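Local structure of VAO-type flavoprotein oxidase VAO615 (Myceliophthora thermophila, 6F72) at residues A[272-275]-A[276-280]; A[416-420]-A[421-425]; A[484-488]-A[489-493]; A[56-59]-A[60-64]. The protein binds FAD through two covalent bonds and probably acts as an oxidoreductase whose reduced form reacts rapidly with molecular oxygen, although no substrate has been identified. All blocks are in the same frame, centred on the assembly; numbering follows the deposited sequence.

How the contacts relate
Each contact joins consecutive residues, so each closes only a short turn, and the four follow one another without nesting or crossing. From the N terminus, contact 4 comes first, where the chain leaves strand 54-56 and heads for helix 74-81. Contact 1 is helix 272-278 of the FAD-binding region, between strands 263-266 and 288-298. Contact 2 turns the chain from strand 412-419, an outermost strand of the seven-stranded sheet, into helix 420-424. Contact 3 starts helix 488-508, after strand 472-480 of that sheet. Contacts 3 and 4 come nearest, with about 8 Å between nearest atoms. Contacts 2 and 4 lie on opposite sides of the chain's centre.

Contact 1: A[272-275]-A[276-280]; sequences SDLY and WALSG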
loop_
_atom_site.group_PDB
_atom_site.type_symbol
_atom_site.label_atom_id
_atom_site.label_comp_id
_atom_site.label_asym_id
_atom_site.label_seq_id
_atom_site.Cartn_x
_atom_site.Cartn_y
_atom_site.Cartn_z
ATOM N N SER A 272 21.075 -13.105 2.074
ATOM C CA SER A 272 19.757 -13.740 2.086
ATOM C C SER A 272 18.869 -13.216 3.202
ATOM O O SER A 272 17.646 -13.197 3.070
ATOM C CB SER A 272 19.902 -15.261 2.181
ATOM O OG SER A 272 20.583 -15.622 3.369
ATOM N N ASP A 273 19.514 -12.798 4.287
ATOM C CA ASP A 273 18.850 -12.269 5.452
ATOM C C ASP A 273 18.208 -10.910 5.128
ATOM O O ASP A 273 17.080 -10.637 5.571
ATOM C CB ASP A 273 19.802 -12.222 6.667
ATOM C CG ASP A 273 21.069 -11.405 6.423
ATOM O OD1 ASP A 273 21.378 -11.024 5.268
ATOM O OD2 ASP A 273 21.784 -11.146 7.413
ATOM N N LEU A 274 18.908 -10.094 4.329
ATOM C CA LEU A 274 18.337 -8.868 3.782
ATOM C C LEU A 274 17.202 -9.160 2.800
ATOM O O LEU A 274 16.163 -8.471 2.846
ATOM C CB LEU A 274 19.397 -7.938 3.171
ATOM C CG LEU A 274 18.980 -6.528 2.673
ATOM C CD1 LEU A 274 18.425 -5.600 3.760
ATOM C CD2 LEU A 274 20.148 -5.850 1.974
ATOM N N TYR A 275 17.368 -10.178 1.957
ATOM C CA TYR A 275 16.311 -10.593 1.020
ATOM C C TYR A 275 15.024 -10.959 1.792
ATOM O O TYR A 275 13.916 -10.602 1.375
ATOM C CB TYR A 275 16.771 -11.751 0.088
ATOM C CG TYR A 275 15.608 -12.411 -0.628
ATOM C CD1 TYR A 275 14.896 -13.465 -0.021
ATOM C CD2 TYR A 275 15.179 -11.964 -1.878
ATOM C CE1 TYR A 275 13.791 -14.034 -0.640
ATOM C CE2 TYR A 275 14.079 -12.541 -2.515
ATOM C CZ TYR A 275 13.389 -13.571 -1.890
ATOM O OH TYR A 275 12.296 -14.163 -2.488
ATOM N N TRP A 276 15.209 -11.685 2.902
ATOM C CA TRP A 276 14.136 -12.161 3.775
ATOM C C TRP A 276 13.319 -10.975 4.385
ATOM O O TRP A 276 12.087 -10.933 4.245
ATOM C CB TRP A 276 14.742 -13.069 4.852
ATOM C CG TRP A 276 13.764 -13.667 5.818
ATOM C CD1 TRP A 276 13.076 -14.842 5.665
ATOM C CD2 TRP A 276 13.407 -13.156 7.108
ATOM N NE1 TRP A 276 12.276 -15.075 6.772
ATOM C CE2 TRP A 276 12.466 -14.066 7.677
ATOM C CE3 TRP A 276 13.780 -12.017 7.844
ATOM C CZ2 TRP A 276 11.893 -13.872 8.946
ATOM C CZ3 TRP A 276 13.198 -11.815 9.115
ATOM C CH2 TRP A 276 12.258 -12.741 9.644
ATOM N N ALA A 277 14.037 -10.034 5.021
ATOM C CA ALA A 277 13.506 -8.806 5.604
ATOM C C ALA A 277 12.787 -7.931 4.593
ATOM O O ALA A 277 11.694 -7.468 4.879
ATOM C CB ALA A 277 14.606 -8.013 6.306
ATOM N N LEU A 278 13.392 -7.718 3.417
ATOM C CA LEU A 278 12.778 -6.900 2.369
ATOM C C LEU A 278 11.518 -7.511 1.737
ATOM O O LEU A 278 10.677 -6.780 1.199
ATOM C CB LEU A 278 13.787 -6.515 1.279
ATOM C CG LEU A 278 14.846 -5.444 1.557
ATOM C CD1 LEU A 278 15.908 -5.525 0.468
ATOM C CD2 LEU A 278 14.267 -4.024 1.615
ATOM N N SER A 279 11.395 -8.833 1.803
ATOM C CA SER A 279 10.279 -9.548 1.187
ATOM C C SER A 279 9.127 -9.737 2.206
ATOM O O SER A 279 8.861 -10.862 2.682
ATOM C CB SER A 279 10.771 -10.903 0.627
ATOM O OG SER A 279 11.768 -10.762 -0.383
ATOM N N GLY A 280 8.459 -8.637 2.548
ATOM C CA GLY A 280 7.329 -8.673 3.493
ATOM C C GLY A 280 7.580 -8.035 4.846
ATOM O O GLY A 280 6.631 -7.875 5.631
#
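Tyr275 O takes two bonds from Ser279. The hydroxyl OG of Ser279 donates to Tyr275 O at 2.8 Å, and the backbone N of Ser279 adds a weak bond to the same oxygen. The serine can do this because its OG lies anti to its own carbonyl carbon (chi1 -61°), which turns it back along the helix. OG also sits over one face of the Tyr275 ring, 3.6 Å from CZ and nearer the rim than the centre. Trp254 NE1 is a further partner of OG, while Tyr275 OH bonds to Val251 O.

Residues 272-278 are the whole of this short helix, in the FAD-binding PCMH-type region. Trp276 N, Ala277 N and Leu278 N donate to Ser272 O, Asp273 O and Leu274 O, and the bond from Leu278 N to Leu274 O is 2.9 Å. The helix ends before Ser279, which is the centre of an inverse gamma turn.

Leu274 N donates to Asp273 OD1 at 2.8 Å, coming in well out of the carboxylate plane. OD1 also bonds Tyr546 OH, and OD2 forms a salt bridge with Lys545. On the apolar side, Leu274 CG meets Leu278 CD1 at 3.9 Å, and both leucines pack on Val256 of strand 251-257.

Contact 2: A[416-420]-A[421-425]; sequences RIIPR and SLVTD
A strand-to-helix junction is built here, where strand 412-419 ends at Pro419 and helix 420-424 begins. Pro419 holds the N-cap position. Its carbonyl O accepts a weak bond from Leu422 N at 3.3 Å. Its ring lies beside the Leu422 side chain, both pointing the same way, with Pro419 CD 3.8 Å from Leu422 CD1. Ile418 CG2 is a looser neighbour of Val423 CG2, at 4.3 Å.

The firmer backbone bond comes one residue later. Thr424 N donates to Arg420 O at 3.0 Å. The N-H points well at the oxygen (158°), and the nitrogen lies nearly in line with the C=O bond. Thr424 OG1 lies between its backbone N and carbonyl carbon (chi1 56°). This brings it within 3.0 Å of Arg420 O, though the proton could also go to another acceptor. The other branch, Thr424 CG2, touches Arg420 CG at 4.0 Å as the two side chains cross.

Beyond CG the arginine chain bends at chi3. Its NH2 makes a salt bridge with Asp335 of helix 316-335, while Val423 packs on His327 of the same helix. The arrangement is typical of a strand-to-helix junction, with a short helix following on the strand and proline as the N-cap residue.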
loop_
_atom_site.group_PDB
_atom_site.type_symbol
_atom_site.label_atom_id
_atom_site.label_comp_id
_atom_site.label_asym_id
_atom_site.label_seq_id
_atom_site.Cartn_x
_atom_site.Cartn_y
_atom_site.Cartn_z
ATOM N N ARG A 416 -7.840 -5.810 8.739
ATOM C CA ARG A 416 -7.638 -7.060 9.417
ATOM C C ARG A 416 -7.447 -8.134 8.366
ATOM O O ARG A 416 -8.188 -8.175 7.374
ATOM C CB ARG A 416 -8.826 -7.347 10.351
ATOM C CG ARG A 416 -8.526 -8.368 11.437
ATOM C CD ARG A 416 -7.597 -7.839 12.523
ATOM N NE ARG A 416 -7.429 -8.871 13.528
ATOM C CZ ARG A 416 -6.447 -8.949 14.421
ATOM N NH1 ARG A 416 -5.477 -8.043 14.459
ATOM N NH2 ARG A 416 -6.443 -9.975 15.283
ATOM N N ILE A 417 -6.396 -8.938 8.543
ATOM C CA ILE A 417 -6.267 -10.206 7.849
ATOM C C ILE A 417 -7.045 -11.189 8.717
ATOM O O ILE A 417 -6.727 -11.373 9.894
ATOM C CB ILE A 417 -4.800 -10.652 7.689
ATOM C CG1 ILE A 417 -4.063 -9.691 6.751
ATOM C CG2 ILE A 417 -4.723 -12.059 7.118
ATOM C CD1 ILE A 417 -2.638 -9.407 7.153
ATOM N N ILE A 418 -8.084 -11.765 8.121
ATOM C CA ILE A 418 -9.044 -12.624 8.824
ATOM C C ILE A 418 -8.788 -14.109 8.477
ATOM O O ILE A 418 -8.964 -14.505 7.321
ATOM C CB ILE A 418 -10.509 -12.204 8.515
ATOM C CG1 ILE A 418 -10.729 -10.709 8.857
ATOM C CG2 ILE A 418 -11.504 -13.091 9.259
ATOM C CD1 ILE A 418 -12.073 -10.126 8.450
ATOM N N PRO A 419 -8.361 -14.920 9.474
ATOM C CA PRO A 419 -8.138 -16.377 9.288
ATOM C C PRO A 419 -9.346 -17.114 8.712
ATOM O O PRO A 419 -10.482 -16.819 9.083
ATOM C CB PRO A 419 -7.862 -16.892 10.707
ATOM C CG PRO A 419 -7.429 -15.710 11.490
ATOM C CD PRO A 419 -7.908 -14.456 10.799
ATOM N N ARG A 420 -9.089 -18.052 7.808
ATOM C CA ARG A 420 -10.107 -18.987 7.293
ATOM C C ARG A 420 -10.897 -19.735 8.379
ATOM O O ARG A 420 -12.114 -19.936 8.233
ATOM C CB ARG A 420 -9.451 -20.009 6.372
ATOM C CG ARG A 420 -10.420 -20.765 5.481
ATOM C CD ARG A 420 -9.738 -21.968 4.855
ATOM N NE ARG A 420 -10.037 -22.066 3.425
ATOM C CZ ARG A 420 -9.204 -21.740 2.444
ATOM N NH1 ARG A 420 -7.984 -21.292 2.699
ATOM N NH2 ARG A 420 -9.596 -21.855 1.184
ATOM N N SER A 421 -10.216 -20.132 9.455
ATOM C CA SER A 421 -10.840 -20.947 10.521
ATOM C C SER A 421 -11.949 -20.187 11.263
ATOM O O SER A 421 -12.904 -20.792 11.741
ATOM C CB SER A 421 -9.783 -21.464 11.499
ATOM O OG SER A 421 -8.959 -20.396 11.938
ATOM N N LEU A 422 -11.820 -18.862 11.330
ATOM C CA LEU A 422 -12.860 -18.003 11.909
ATOM C C LEU A 422 -14.142 -18.012 11.082
ATOM O O LEU A 422 -15.240 -18.154 11.637
ATOM C CB LEU A 422 -12.353 -16.579 12.147
ATOM C CG LEU A 422 -11.271 -16.394 13.221
ATOM C CD1 LEU A 422 -10.804 -14.952 13.223
ATOM C CD2 LEU A 422 -11.694 -16.811 14.627
ATOM N N VAL A 423 -13.989 -17.914 9.766
ATOM C CA VAL A 423 -15.105 -17.893 8.820
ATOM C C VAL A 423 -15.812 -19.249 8.688
ATOM O O VAL A 423 -17.038 -19.317 8.624
ATOM C CB VAL A 423 -14.636 -17.424 7.426
ATOM C CG1 VAL A 423 -15.767 -17.511 6.421
ATOM C CG2 VAL A 423 -14.090 -16.004 7.485
ATOM N N THR A 424 -15.035 -20.324 8.623
ATOM C CA THR A 424 -15.587 -21.668 8.371
ATOM C C THR A 424 -16.314 -22.300 9.571
ATOM O O THR A 424 -17.107 -23.237 9.392
ATOM C CB THR A 424 -14.513 -22.611 7.810
ATOM O OG1 THR A 424 -13.408 -22.651 8.717
ATOM C CG2 THR A 424 -14.038 -22.084 6.458
ATOM N N ASP A 425 -16.057 -21.779 10.776
ATOM C CA ASP A 425 -16.850 -22.114 11.970
ATOM C C ASP A 425 -17.989 -21.082 12.186
ATOM O O ASP A 425 -17.710 -19.927 12.528
ATOM C CB ASP A 425 -15.945 -22.224 13.212
ATOM C CG ASP A 425 -16.732 -22.455 14.524
ATOM O OD1 ASP A 425 -17.917 -22.860 14.508
ATOM O OD2 ASP A 425 -16.150 -22.224 15.601
#

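Contact 3: A[484-488]-A[489-493]; sequences WDASP and EEMAA
Ser487 and Glu490 are brought together by their first torsions. Ser487 OG is held between its own backbone N and carbonyl carbon (chi1 77°), facing the start of the helix. In Glu490, CG lies anti to the carbonyl carbon (chi1 -71°), and the extended chain beyond it carries the carboxylate back to the loop. Glu490 N donates to Ser487 OG at 3.0 Å. In return Ser487 N donates to Glu490 OE1 at 2.9 Å, nearly straight at 168°, using the anti lone pair of that oxygen.

This reciprocal pair is a capping box, and it starts helix 488-508 with Ser487 as N-cap. The serine therefore satisfies one amide of the first turn, while the glutamate satisfies the amide of the cap residue itself. A negative carboxylate here would also suit the helix N terminus.

Glu489 adds a second, looser carboxylate. Bent at chi2, it lies alongside the Pro488 ring, and Ser487 OG makes a weak bond to its OE1 at 3.4 Å. Regular helix bonding follows, with Met491 N donating to Ser487 O and Ala492 N to Pro488 O.

On the inner side, the bent chain of Met491 brings its methyl CE to Ala486 CB at 3.7 Å. Ala486 CB also touches Glu490 OE1, at 3.4 Å. Met491 is buried, packing on Tyr106 and Trp482, whereas both glutamates are exposed.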
loop_
_atom_site.group_PDB
_atom_site.type_symbol
_atom_site.label_atom_id
_atom_site.label_comp_id
_atom_site.label_asym_id
_atom_site.label_seq_id
_atom_site.Cartn_x
_atom_site.Cartn_y
_atom_site.Cartn_z
ATOM N N TRP A 484 -13.432 17.739 3.777
ATOM C CA TRP A 484 -12.934 19.101 3.642
ATOM C C TRP A 484 -13.842 20.192 4.255
ATOM O O TRP A 484 -13.385 21.320 4.460
ATOM C CB TRP A 484 -12.600 19.398 2.179
ATOM C CG TRP A 484 -11.338 18.701 1.727
ATOM C CD1 TRP A 484 -11.242 17.703 0.802
ATOM C CD2 TRP A 484 -10.004 18.949 2.196
ATOM N NE1 TRP A 484 -9.925 17.319 0.649
ATOM C CE2 TRP A 484 -9.143 18.061 1.495
ATOM C CE3 TRP A 484 -9.445 19.848 3.125
ATOM C CZ2 TRP A 484 -7.754 18.040 1.698
ATOM C CZ3 TRP A 484 -8.067 19.832 3.329
ATOM C CH2 TRP A 484 -7.231 18.916 2.620
ATOM N N ASP A 485 -15.102 19.854 4.548
ATOM C CA ASP A 485 -16.026 20.759 5.270
ATOM C C ASP A 485 -15.907 20.684 6.787
ATOM O O ASP A 485 -16.402 21.572 7.499
ATOM C CB ASP A 485 -17.474 20.441 4.920
ATOM C CG ASP A 485 -17.802 20.688 3.480
ATOM O OD1 ASP A 485 -17.101 21.459 2.800
ATOM O OD2 ASP A 485 -18.798 20.111 3.013
ATOM N N ALA A 486 -15.321 19.600 7.286
ATOM C CA ALA A 486 -15.189 19.369 8.721
ATOM C C ALA A 486 -14.025 20.199 9.244
ATOM O O ALA A 486 -13.207 20.669 8.468
ATOM C CB ALA A 486 -14.975 17.875 8.997
ATOM N N SER A 487 -13.944 20.373 10.557
ATOM C CA SER A 487 -12.806 21.059 11.157
ATOM C C SER A 487 -11.538 20.175 11.219
ATOM O O SER A 487 -11.639 18.949 11.118
ATOM C CB SER A 487 -13.177 21.571 12.547
ATOM O OG SER A 487 -13.173 20.516 13.480
ATOM N N PRO A 488 -10.347 20.793 11.393
ATOM C CA PRO A 488 -9.116 20.017 11.679
ATOM C C PRO A 488 -9.244 19.143 12.922
ATOM O O PRO A 488 -8.714 18.036 12.955
ATOM C CB PRO A 488 -8.062 21.092 11.946
ATOM C CG PRO A 488 -8.544 22.284 11.197
ATOM C CD PRO A 488 -10.049 22.222 11.150
ATOM N N GLU A 489 -9.936 19.663 13.931
ATOM C CA GLU A 489 -10.153 18.959 15.190
ATOM C C GLU A 489 -11.016 17.707 14.980
ATOM O O GLU A 489 -10.750 16.668 15.589
ATOM C CB GLU A 489 -10.758 19.911 16.225
ATOM C CG GLU A 489 -9.844 21.080 16.610
ATOM C CD GLU A 489 -9.823 22.255 15.606
ATOM O OE1 GLU A 489 -10.822 22.505 14.879
ATOM O OE2 GLU A 489 -8.775 22.944 15.546
ATOM N N GLU A 490 -12.007 17.807 14.087
ATOM C CA GLU A 490 -12.847 16.671 13.672
ATOM C C GLU A 490 -12.092 15.576 12.894
ATOM O O GLU A 490 -12.357 14.377 13.081
ATOM C CB GLU A 490 -14.073 17.144 12.890
ATOM C CG GLU A 490 -15.075 17.855 13.785
ATOM C CD GLU A 490 -16.278 18.427 13.054
ATOM O OE1 GLU A 490 -16.133 19.075 11.993
ATOM O OE2 GLU A 490 -17.387 18.246 13.580
ATOM N N MET A 491 -11.165 15.977 12.020
ATOM C CA MET A 491 -10.325 15.001 11.337
ATOM C C MET A 491 -9.340 14.343 12.286
ATOM O O MET A 491 -9.060 13.144 12.147
ATOM C CB MET A 491 -9.624 15.606 10.123
ATOM C CG MET A 491 -10.554 15.906 8.957
ATOM S SD MET A 491 -11.603 14.570 8.341
ATOM C CE MET A 491 -13.074 14.680 9.380
ATOM N N ALA A 492 -8.833 15.123 13.246
ATOM C CA ALA A 492 -7.922 14.620 14.275
ATOM C C ALA A 492 -8.640 13.603 15.165
ATOM O O ALA A 492 -8.051 12.588 15.558
ATOM C CB ALA A 492 -7.338 15.755 15.107
ATOM N N ALA A 493 -9.913 13.877 15.442
ATOM C CA ALA A 493 -10.766 12.975 16.200
ATOM C C ALA A 493 -11.079 11.713 15.407
ATOM O O ALA A 493 -11.113 10.630 15.990
ATOM C CB ALA A 493 -12.048 13.676 16.643
#

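Contact 4: A[56-59]-A[60-64]; sequences ATVP and QASVC
Pro59 and Ser62 make the tight part of this contact. Ser62 N donates to Pro59 O at 3.1 Å with a good N-H angle of 158°, but it reaches the oxygen from above the carbonyl plane. The Ser62 side chain lies close to the same carbonyl, with CB 3.4 Å from Pro59 O. Its OG sits between the backbone N and the carbonyl carbon (chi1 75°), a torsion that sets it beside Val58 CG1 and 3.4 Å from Pro59 O. The buried Pro59 ring packs on Cys108, Leu120 and Tyr123, while Ser62 OG bonds to Gln71 OE1.

The looser part is at Val58, which is exposed. One branch, Val58 CG1, reaches across the turn and rests against Ser62 OG at 3.6 Å and Ser62 CB at 3.9 Å. This is a single methyl against a serine.

Gln60 takes another course. CG anti to the backbone N (chi1 -158°) and the extended chain beyond it take the amide to Thr90 O, to which NE2 bonds, and the backbone N of Gln60 bonds to Asp97 OD1. A second turn, 61-64, overlaps the first, with Cys64 N donating to Ala61 O at 2.8 Å. Cys64 SG forms a disulfide with Cys77 of helix 74-81. Residues 59-62 form a type I beta turn, and the turn that overlaps it leads into the short 3-10 segment 62-64.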
loop_
_atom_site.group_PDB
_atom_site.type_symbol
_atom_site.label_atom_id
_atom_site.label_comp_id
_atom_site.label_asym_id
_atom_site.label_seq_id
_atom_site.Cartn_x
_atom_site.Cartn_y
_atom_site.Cartn_z
ATOM N N ALA A 56 14.103 21.850 -4.102
ATOM C CA ALA A 56 13.485 22.474 -2.921
ATOM C C ALA A 56 11.988 22.190 -3.018
ATOM O O ALA A 56 11.367 22.467 -4.051
ATOM C CB ALA A 56 13.743 23.981 -2.881
ATOM N N THR A 57 11.416 21.609 -1.967
ATOM C CA THR A 57 10.005 21.258 -1.990
ATOM C C THR A 57 9.130 22.512 -2.136
ATOM O O THR A 57 9.283 23.496 -1.412
ATOM C CB THR A 57 9.585 20.463 -0.737
ATOM O OG1 THR A 57 10.444 19.330 -0.585
ATOM C CG2 THR A 57 8.139 20.005 -0.840
ATOM N N VAL A 58 8.258 22.460 -3.134
ATOM C CA VAL A 58 7.198 23.421 -3.307
ATOM C C VAL A 58 5.953 22.560 -3.441
ATOM O O VAL A 58 5.797 21.891 -4.475
ATOM C CB VAL A 58 7.384 24.293 -4.571
ATOM C CG1 VAL A 58 6.228 25.285 -4.698
ATOM C CG2 VAL A 58 8.718 25.018 -4.529
ATOM N N PRO A 59 5.085 22.547 -2.397
ATOM C CA PRO A 59 3.865 21.730 -2.424
ATOM C C PRO A 59 2.999 22.058 -3.627
ATOM O O PRO A 59 2.958 23.198 -4.048
ATOM C CB PRO A 59 3.175 22.086 -1.103
ATOM C CG PRO A 59 4.307 22.360 -0.180
ATOM C CD PRO A 59 5.340 23.072 -1.044
ATOM N N GLN A 60 2.349 21.047 -4.188
ATOM C CA GLN A 60 1.530 21.198 -5.397
ATOM C C GLN A 60 0.408 22.265 -5.289
ATOM O O GLN A 60 0.064 22.904 -6.282
ATOM C CB GLN A 60 0.955 19.836 -5.790
ATOM C CG GLN A 60 0.538 19.718 -7.247
ATOM C CD GLN A 60 0.039 18.330 -7.602
ATOM O OE1 GLN A 60 -0.682 17.693 -6.840
ATOM N NE2 GLN A 60 0.429 17.854 -8.778
ATOM N N ALA A 61 -0.134 22.469 -4.089
ATOM C CA ALA A 61 -1.195 23.470 -3.859
ATOM C C ALA A 61 -0.685 24.881 -3.520
ATOM O O ALA A 61 -1.457 25.738 -3.084
ATOM C CB ALA A 61 -2.193 22.976 -2.811
ATOM N N SER A 62 0.604 25.142 -3.746
ATOM C CA SER A 62 1.130 26.503 -3.595
ATOM C C SER A 62 0.432 27.483 -4.549
ATOM O O SER A 62 0.321 28.668 -4.233
ATOM C CB SER A 62 2.632 26.548 -3.813
ATOM O OG SER A 62 2.904 26.445 -5.183
ATOM N N VAL A 63 -0.045 26.974 -5.692
ATOM C CA VAL A 63 -0.926 27.728 -6.612
ATOM C C VAL A 63 -2.227 28.247 -5.962
ATOM O O VAL A 63 -2.854 29.191 -6.461
ATOM C CB VAL A 63 -1.264 26.935 -7.906
ATOM C CG1 VAL A 63 -0.021 26.737 -8.750
ATOM C CG2 VAL A 63 -1.933 25.600 -7.599
ATOM N N CYS A 64 -2.609 27.624 -4.849
ATOM C CA CYS A 64 -3.803 27.985 -4.077
ATOM C C CYS A 64 -3.518 29.021 -2.989
ATOM O O CYS A 64 -4.428 29.424 -2.263
ATOM C CB CYS A 64 -4.409 26.722 -3.464
ATOM S SG CYS A 64 -5.131 25.627 -4.703
#